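Local coordinates for SAG family member (Sag19) (Eimeria tenella, PDB 6ZZB), which is a major parasite surface antigen of unknown molecular function, with a fold related to that of the CAP proteins, at residues 128-133 / 139-144; 170-175 / 219-224. All coordinates share one frame; numbering follows the deposited sequence.

Contact 1. Residues 128-133 / 139-144; sequences IPFPHD and NALIQA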
ATOM      1  N   ILE A 128      -3.736  -2.270  -3.717  1.00  9.83           N
ATOM      2  CA  ILE A 128      -5.143  -2.714  -3.857  1.00  9.92           C
ATOM      3  C   ILE A 128      -5.487  -2.829  -5.331  1.00 10.42           C
ATOM      4  O   ILE A 128      -5.646  -1.816  -6.015  1.00  9.58           O
ATOM      5  CB  ILE A 128      -6.124  -1.778  -3.146  1.00 10.60           C
ATOM      6  CG1 ILE A 128      -5.797  -1.604  -1.671  1.00 10.06           C
ATOM      7  CG2 ILE A 128      -7.538  -2.281  -3.356  1.00 11.12           C
ATOM      8  CD1 ILE A 128      -6.649  -0.583  -0.952  1.00 10.32           C
ATOM      9  N   PRO A 129      -5.635  -4.054  -5.853  1.00 11.11           N
ATOM     10  CA  PRO A 129      -6.201  -4.225  -7.188  1.00 11.98           C
ATOM     11  C   PRO A 129      -7.707  -3.968  -7.154  1.00 12.53           C
ATOM     12  O   PRO A 129      -8.336  -4.176  -6.124  1.00 13.30           O
ATOM     13  CB  PRO A 129      -5.911  -5.686  -7.520  1.00 13.33           C
ATOM     14  CG  PRO A 129      -4.925  -6.156  -6.473  1.00 14.51           C
ATOM     15  CD  PRO A 129      -5.235  -5.328  -5.242  1.00 12.38           C
ATOM     16  N   PHE A 130      -8.244  -3.451  -8.254  1.00 12.71           N
ATOM     17  CA  PHE A 130      -9.710  -3.242  -8.382  1.00 14.49           C
ATOM     18  C   PHE A 130     -10.075  -3.482  -9.834  1.00 15.47           C
ATOM     19  O   PHE A 130      -9.265  -3.324 -10.730  1.00 13.73           O
ATOM     20  CB  PHE A 130     -10.129  -1.883  -7.825  1.00 14.66           C
ATOM     21  CG  PHE A 130      -9.486  -0.681  -8.467  1.00 14.04           C
ATOM     22  CD1 PHE A 130      -8.212  -0.272  -8.088  1.00 12.94           C
ATOM     23  CD2 PHE A 130     -10.167   0.087  -9.407  1.00 15.09           C
ATOM     24  CE1 PHE A 130      -7.626   0.856  -8.651  1.00 13.37           C
ATOM     25  CE2 PHE A 130      -9.590   1.212  -9.966  1.00 14.39           C
ATOM     26  CZ  PHE A 130      -8.311   1.592  -9.608  1.00 14.31           C
ATOM     27  N   PRO A 131     -11.296  -4.001 -10.116  1.00 17.46           N
ATOM     28  CA  PRO A 131     -11.630  -4.385 -11.478  1.00 18.70           C
ATOM     29  C   PRO A 131     -11.602  -3.193 -12.434  1.00 17.00           C
ATOM     30  O   PRO A 131     -11.946  -2.078 -12.066  1.00 17.78           O
ATOM     31  CB  PRO A 131     -13.063  -4.940 -11.386  1.00 18.93           C
ATOM     32  CG  PRO A 131     -13.259  -5.247  -9.908  1.00 19.94           C
ATOM     33  CD  PRO A 131     -12.401  -4.244  -9.168  1.00 19.24           C
ATOM     34  N   HIS A 132     -11.215  -3.477 -13.668  1.00 18.43           N
ATOM     35  CA  HIS A 132     -11.072  -2.469 -14.744  1.00 19.67           C
ATOM     36  C   HIS A 132     -12.393  -1.750 -15.009  1.00 21.59           C
ATOM     37  O   HIS A 132     -12.340  -0.619 -15.466  1.00 21.35           O
ATOM     38  CB  HIS A 132     -10.555  -3.093 -16.034  1.00 20.46           C
ATOM     39  CG  HIS A 132     -11.550  -3.980 -16.709  1.00 21.50           C
ATOM     40  ND1 HIS A 132     -11.769  -5.288 -16.311  1.00 25.12           N
ATOM     41  CD2 HIS A 132     -12.372  -3.750 -17.763  1.00 22.86           C
ATOM     42  CE1 HIS A 132     -12.699  -5.828 -17.095  1.00 26.19           C
ATOM     43  NE2 HIS A 132     -13.041  -4.919 -18.005  1.00 24.47           N
ATOM     44  N   ASP A 133     -13.512  -2.406 -14.734  1.00 23.39           N
ATOM     45  CA  ASP A 133     -14.832  -1.853 -15.136  1.00 29.78           C
ATOM     46  C   ASP A 133     -15.481  -1.149 -13.941  1.00 32.00           C
ATOM     47  O   ASP A 133     -16.664  -0.838 -14.050  1.00 33.08           O
ATOM     48  CB  ASP A 133     -15.709  -2.930 -15.785  1.00 31.79           C
ATOM     49  CG  ASP A 133     -15.863  -4.224 -15.008  1.00 33.06           C
ATOM     50  OD1 ASP A 133     -15.175  -4.394 -13.997  1.00 32.47           O
ATOM     51  OD2 ASP A 133     -16.680  -5.064 -15.436  1.00 37.31           O
ATOM     52  N   ASN A 139     -11.682   6.027  -0.647  1.00 15.92           N
ATOM     53  CA  ASN A 139     -12.327   5.805   0.670  0.50 17.02           C
ATOM     54  C   ASN A 139     -12.826   4.376   0.784  1.00 16.43           C
ATOM     55  O   ASN A 139     -12.482   3.695   1.795  1.00 16.41           O
ATOM     56  CB  ASN A 139     -13.513   6.734   0.880  0.50 17.91           C
ATOM     57  CG  ASN A 139     -13.019   8.121   1.169  0.50 19.07           C
ATOM     58  OD1 ASN A 139     -11.815   8.341   1.193  0.50 22.96           O
ATOM     59  ND2 ASN A 139     -13.931   9.047   1.383  0.50 21.27           N
ATOM     60  N   ALA A 140     -13.568   3.898  -0.198  1.00 15.01           N
ATOM     61  CA  ALA A 140     -14.131   2.541  -0.156  1.00 15.04           C
ATOM     62  C   ALA A 140     -12.986   1.519  -0.205  1.00 14.80           C
ATOM     63  O   ALA A 140     -13.026   0.543   0.542  1.00 15.17           O
ATOM     64  CB  ALA A 140     -15.121   2.300  -1.257  1.00 16.82           C
ATOM     65  N   LEU A 141     -12.024   1.680  -1.107  1.00 14.01           N
ATOM     66  CA  LEU A 141     -10.953   0.680  -1.262  1.00 13.18           C
ATOM     67  C   LEU A 141     -10.129   0.599   0.019  1.00 12.66           C
ATOM     68  O   LEU A 141      -9.830  -0.555   0.468  1.00 11.69           O
ATOM     69  CB  LEU A 141     -10.064   1.078  -2.426  1.00 13.12           C
ATOM     70  CG  LEU A 141     -10.721   0.948  -3.800  1.00 14.12           C
ATOM     71  CD1 LEU A 141      -9.799   1.567  -4.846  1.00 14.97           C
ATOM     72  CD2 LEU A 141     -11.045  -0.487  -4.150  1.00 15.25           C
ATOM     73  N   ILE A 142      -9.702   1.719   0.583  1.00 11.10           N
ATOM     74  CA  ILE A 142      -8.824   1.683   1.772  1.00 11.62           C
ATOM     75  C   ILE A 142      -9.650   1.247   2.985  1.00 12.54           C
ATOM     76  O   ILE A 142      -9.136   0.455   3.785  1.00 12.23           O
ATOM     77  CB  ILE A 142      -8.077   3.007   1.936  1.00 11.68           C
ATOM     78  CG1 ILE A 142      -7.076   3.166   0.784  1.00 12.01           C
ATOM     79  CG2 ILE A 142      -7.424   3.081   3.296  1.00 12.14           C
ATOM     80  CD1 ILE A 142      -6.141   4.346   0.914  1.00 13.33           C
ATOM     81  N   GLN A 143     -10.890   1.688   3.124  1.00 12.80           N
ATOM     82  CA  GLN A 143     -11.685   1.179   4.269  1.00 13.61           C
ATOM     83  C   GLN A 143     -11.778  -0.344   4.149  1.00 12.88           C
ATOM     84  O   GLN A 143     -11.682  -1.021   5.174  1.00 13.67           O
ATOM     85  CB  GLN A 143     -13.076   1.801   4.281  1.00 15.01           C
ATOM     86  CG  GLN A 143     -13.924   1.341   5.465  1.00 16.88           C
ATOM     87  CD  GLN A 143     -13.324   1.656   6.814  1.00 18.52           C
ATOM     88  OE1 GLN A 143     -12.859   0.771   7.553  1.00 22.43           O
ATOM     89  NE2 GLN A 143     -13.313   2.920   7.167  1.00 19.78           N
ATOM     90  N   ALA A 144     -12.009  -0.907   2.973  1.00 12.16           N
ATOM     91  CA  ALA A 144     -12.220  -2.351   2.828  1.00 12.89           C
ATOM     92  C   ALA A 144     -10.914  -3.066   3.180  1.00 13.10           C
ATOM     93  O   ALA A 144     -10.971  -4.130   3.828  1.00 13.57           O
ATOM     94  CB  ALA A 144     -12.696  -2.708   1.453  1.00 13.28           C
TER
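The sheet and a covering helix of the core are joined where Ile128 and Phe130 of strand 126-131 pack on Leu141 and Ile142 in the first turns of helix 138-155. Leu141 makes the largest share of the contact, and its two methyls divide the work. CD2 touches both strand side chains, 4.0 Å from Ile128 CG2 and from Phe130 CB, while CD1 sits over one face of the Phe130 ring, with CD1 of that ring 4.1 Å away. The side chains of Phe130 and Leu141 meet at about a right angle. Ile128 reaches further, with CG1 beside its own backbone N (chi1 -56°) and the chain then extended, so that CD1 rests on the helix backbone 3.5 Å from Leu141 O. The same methyl also approaches Ile142 CG1, at 4.2 Å. Ile142 also touches Ile57 and Leu60 of helix 50-61, and the Phe130 ring meets that of Phe136. Strand and helix directions differ by 129° with 9.9 Å between their axes. This apolar interlayer packing, with alternate strand residues facing one helix, is consistent with the alpha-beta-alpha sandwich of CAP proteins.

Contact 2. Residues 170-175 / 219-224; sequences APFNNV and KPFTAE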
ATOM      1  N   ALA A 170       2.866 -15.674   7.046  1.00 20.29           N
ATOM      2  CA  ALA A 170       1.689 -15.202   7.797  1.00 18.45           C
ATOM      3  C   ALA A 170       2.141 -14.287   8.925  1.00 17.87           C
ATOM      4  O   ALA A 170       3.196 -14.494   9.548  1.00 21.74           O
ATOM      5  CB  ALA A 170       0.897 -16.379   8.312  1.00 19.98           C
ATOM      6  N   PRO A 171       1.391 -13.222   9.259  1.00 16.50           N
ATOM      7  CA  PRO A 171       0.145 -12.863   8.575  1.00 15.12           C
ATOM      8  C   PRO A 171       0.297 -11.873   7.408  1.00 14.17           C
ATOM      9  O   PRO A 171      -0.715 -11.602   6.763  1.00 13.27           O
ATOM     10  CB  PRO A 171      -0.606 -12.127   9.674  1.00 15.49           C
ATOM     11  CG  PRO A 171       0.472 -11.417  10.453  1.00 15.90           C
ATOM     12  CD  PRO A 171       1.652 -12.367  10.420  1.00 16.17           C
ATOM     13  N   PHE A 172       1.510 -11.378   7.137  1.00 13.15           N
ATOM     14  CA  PHE A 172       1.701 -10.234   6.202  1.00 12.83           C
ATOM     15  C   PHE A 172       1.825 -10.698   4.759  1.00 12.80           C
ATOM     16  O   PHE A 172       1.913  -9.837   3.869  1.00 12.54           O
ATOM     17  CB  PHE A 172       2.854  -9.365   6.676  1.00 12.09           C
ATOM     18  CG  PHE A 172       2.563  -8.705   7.991  1.00 12.14           C
ATOM     19  CD1 PHE A 172       1.518  -7.819   8.114  1.00 12.68           C
ATOM     20  CD2 PHE A 172       3.294  -9.025   9.134  1.00 13.71           C
ATOM     21  CE1 PHE A 172       1.194  -7.247   9.332  1.00 13.78           C
ATOM     22  CE2 PHE A 172       2.961  -8.460  10.354  1.00 14.00           C
ATOM     23  CZ  PHE A 172       1.932  -7.554  10.453  1.00 13.81           C
ATOM     24  N   ASN A 173       1.737 -12.000   4.488  1.00 13.18           N
ATOM     25  CA  ASN A 173       1.530 -12.533   3.129  1.00 13.30           C
ATOM     26  C   ASN A 173       0.070 -12.354   2.705  1.00 13.02           C
ATOM     27  O   ASN A 173      -0.222 -12.595   1.523  1.00 15.44           O
ATOM     28  CB  ASN A 173       1.956 -14.005   3.033  1.00 15.78           C
ATOM     29  CG  ASN A 173       1.130 -14.932   3.890  1.00 16.90           C
ATOM     30  OD1 ASN A 173       0.424 -14.523   4.799  1.00 16.07           O
ATOM     31  ND2 ASN A 173       1.314 -16.233   3.677  1.00 22.05           N
ATOM     32  N   ASN A 174      -0.800 -11.921   3.593  1.00 12.73           N
ATOM     33  CA  ASN A 174      -2.152 -11.440   3.233  1.00 12.38           C
ATOM     34  C   ASN A 174      -2.020  -9.960   2.866  1.00 11.82           C
ATOM     35  O   ASN A 174      -1.538  -9.173   3.693  1.00 11.17           O
ATOM     36  CB  ASN A 174      -3.124 -11.699   4.387  1.00 12.04           C
ATOM     37  CG  ASN A 174      -4.498 -11.142   4.159  1.00 13.13           C
ATOM     38  OD1 ASN A 174      -4.684  -9.927   4.165  1.00 13.25           O
ATOM     39  ND2 ASN A 174      -5.488 -12.016   3.967  1.00 13.46           N
ATOM     40  N   VAL A 175      -2.433  -9.600   1.660  1.00 10.63           N
ATOM     41  CA  VAL A 175      -2.178  -8.232   1.148  1.00 10.46           C
ATOM     42  C   VAL A 175      -2.920  -7.222   2.018  1.00 10.50           C
ATOM     43  O   VAL A 175      -2.395  -6.131   2.304  1.00  9.90           O
ATOM     44  CB  VAL A 175      -2.537  -8.127  -0.340  1.00 11.43           C
ATOM     45  CG1 VAL A 175      -2.336  -6.701  -0.837  1.00 11.52           C
ATOM     46  CG2 VAL A 175      -1.725  -9.071  -1.183  1.00 12.34           C
ATOM     47  N   LYS A 219       9.287  -4.429  13.480  1.00 19.11           N
ATOM     48  CA  LYS A 219       8.111  -4.711  14.332  1.00 20.90           C
ATOM     49  C   LYS A 219       7.058  -3.675  13.978  1.00 18.16           C
ATOM     50  O   LYS A 219       7.215  -2.492  14.223  1.00 20.32           O
ATOM     51  CB  LYS A 219       8.546  -4.681  15.794  1.00 23.83           C
ATOM     52  CG  LYS A 219       9.487  -5.827  16.148  1.00 27.28           C
ATOM     53  CD  LYS A 219       9.609  -6.102  17.611  1.00 31.35           C
ATOM     54  CE  LYS A 219      10.468  -7.316  17.884  1.00 34.46           C
ATOM     55  NZ  LYS A 219      10.860  -7.371  19.312  1.00 39.50           N
ATOM     56  N   PRO A 220       5.989  -4.058  13.259  1.00 18.70           N
ATOM     57  CA  PRO A 220       5.041  -3.058  12.782  1.00 19.22           C
ATOM     58  C   PRO A 220       4.196  -2.337  13.836  1.00 20.99           C
ATOM     59  O   PRO A 220       3.831  -1.226  13.608  1.00 20.87           O
ATOM     60  CB  PRO A 220       4.154  -3.878  11.826  1.00 18.27           C
ATOM     61  CG  PRO A 220       4.243  -5.271  12.381  1.00 19.73           C
ATOM     62  CD  PRO A 220       5.695  -5.416  12.788  1.00 18.88           C
ATOM     63  N   PHE A 221       3.984  -2.952  14.999  1.00 19.65           N
ATOM     64  CA  PHE A 221       3.124  -2.389  16.065  1.00 20.36           C
ATOM     65  C   PHE A 221       3.789  -2.528  17.437  1.00 18.84           C
ATOM     66  O   PHE A 221       4.283  -3.605  17.753  1.00 23.43           O
ATOM     67  CB  PHE A 221       1.782  -3.117  16.111  1.00 20.73           C
ATOM     68  CG  PHE A 221       1.072  -3.194  14.787  1.00 19.54           C
ATOM     69  CD1 PHE A 221       0.540  -2.067  14.183  1.00 22.52           C
ATOM     70  CD2 PHE A 221       0.969  -4.399  14.136  1.00 19.73           C
ATOM     71  CE1 PHE A 221      -0.097  -2.176  12.956  1.00 22.75           C
ATOM     72  CE2 PHE A 221       0.328  -4.503  12.920  1.00 22.26           C
ATOM     73  CZ  PHE A 221      -0.207  -3.391  12.342  1.00 20.46           C
ATOM     74  N   THR A 222       3.704  -1.469  18.218  1.00 21.70           N
ATOM     75  CA  THR A 222       3.924  -1.552  19.683  1.00 22.58           C
ATOM     76  C   THR A 222       2.747  -2.298  20.305  1.00 23.18           C
ATOM     77  O   THR A 222       1.630  -2.313  19.721  1.00 21.86           O
ATOM     78  CB  THR A 222       4.057  -0.174  20.320  1.00 23.04           C
ATOM     79  OG1 THR A 222       2.810   0.497  20.162  1.00 23.40           O
ATOM     80  CG2 THR A 222       5.212   0.620  19.751  1.00 24.02           C
ATOM     81  N   ALA A 223       2.955  -2.876  21.483  1.00 21.82           N
ATOM     82  CA  ALA A 223       1.854  -3.489  22.251  1.00 20.92           C
ATOM     83  C   ALA A 223       0.758  -2.455  22.512  1.00 19.83           C
ATOM     84  O   ALA A 223      -0.412  -2.829  22.432  1.00 20.08           O
ATOM     85  CB  ALA A 223       2.395  -4.100  23.533  1.00 22.03           C
ATOM     86  N   GLU A 224       1.106  -1.200  22.803  1.00 20.20           N
ATOM     87  CA  GLU A 224       0.141  -0.155  23.178  1.00 22.53           C
ATOM     88  C   GLU A 224      -0.775   0.066  21.972  1.00 20.80           C
ATOM     89  O   GLU A 224      -2.004   0.104  22.121  1.00 20.41           O
ATOM     90  CB  GLU A 224       0.895   1.108  23.595  1.00 26.55           C
ATOM     91  CG  GLU A 224      -0.013   2.211  24.078  1.00 28.22           C
ATOM     92  CD  GLU A 224       0.715   3.492  24.456  1.00 31.07           C
ATOM     93  OE1 GLU A 224       1.885   3.664  24.038  1.00 36.86           O
ATOM     94  OE2 GLU A 224       0.106   4.310  25.150  1.00 35.78           O
TER
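A chi1 of -65° turns the Phe172 ring away from its carbonyl carbon, and with a chi2 of -62° the residue sends its far end across to Pro220. Phe221 has a similar first torsion (chi1 -52°) and brings its ring to the same place from the other segment. CZ of Phe172 is the meeting point: it lies 3.8 Å from Pro220 CG and 4.2 Å from Phe221 CE2. The proline carbon also approaches Phe172 CE2, at 4.0 Å; Pro220 CG thus meets the CE2-CZ end of the ring, obliquely. Phe221 CE2 comes to the edge of the Phe172 ring, near its plane. Each aromatic ring also has a proline from its own segment over one face. Pro171 CG stands 3.8 Å above the centre of the Phe172 ring, and Pro220 CB lies over a face of the Phe221 ring, displaced toward its rim. Pro171, which follows a cis peptide bond, opens a type I turn closed by the bond from Asn174 N to Pro171 O. Leu153 of helix 138-155 touches Pro171, Phe172 and Phe221, while Tyr165 meets the Phe172 ring and Phe158 touches Pro220. The proline-over-face packing helps hold each ring within its own segment; across the interface carbon meets carbon throughout, so burial and close apolar packing probably account for its cohesion more than any directional polar bond.

In the fold
Contact 1 closes along the chain before contact 2 opens, and their centres are about 21 Å apart, with nearest atoms about 5 Å from each other and no touch. Helix 138-155 connects them: its first turns supply one side of contact 1, while Leu153 near its far end packs against both segments of contact 2. Helix 175-183 gives a second link, since it starts at Val175, the last residue of 170-175, and its Asn179 touches Ile128. Contact 1 ties helix 138-155 to the mixed sheet, whereas contact 2 gathers the loop before helix 175-183 and the approach to the C-terminal helix 223-231 around the other end of the same helix.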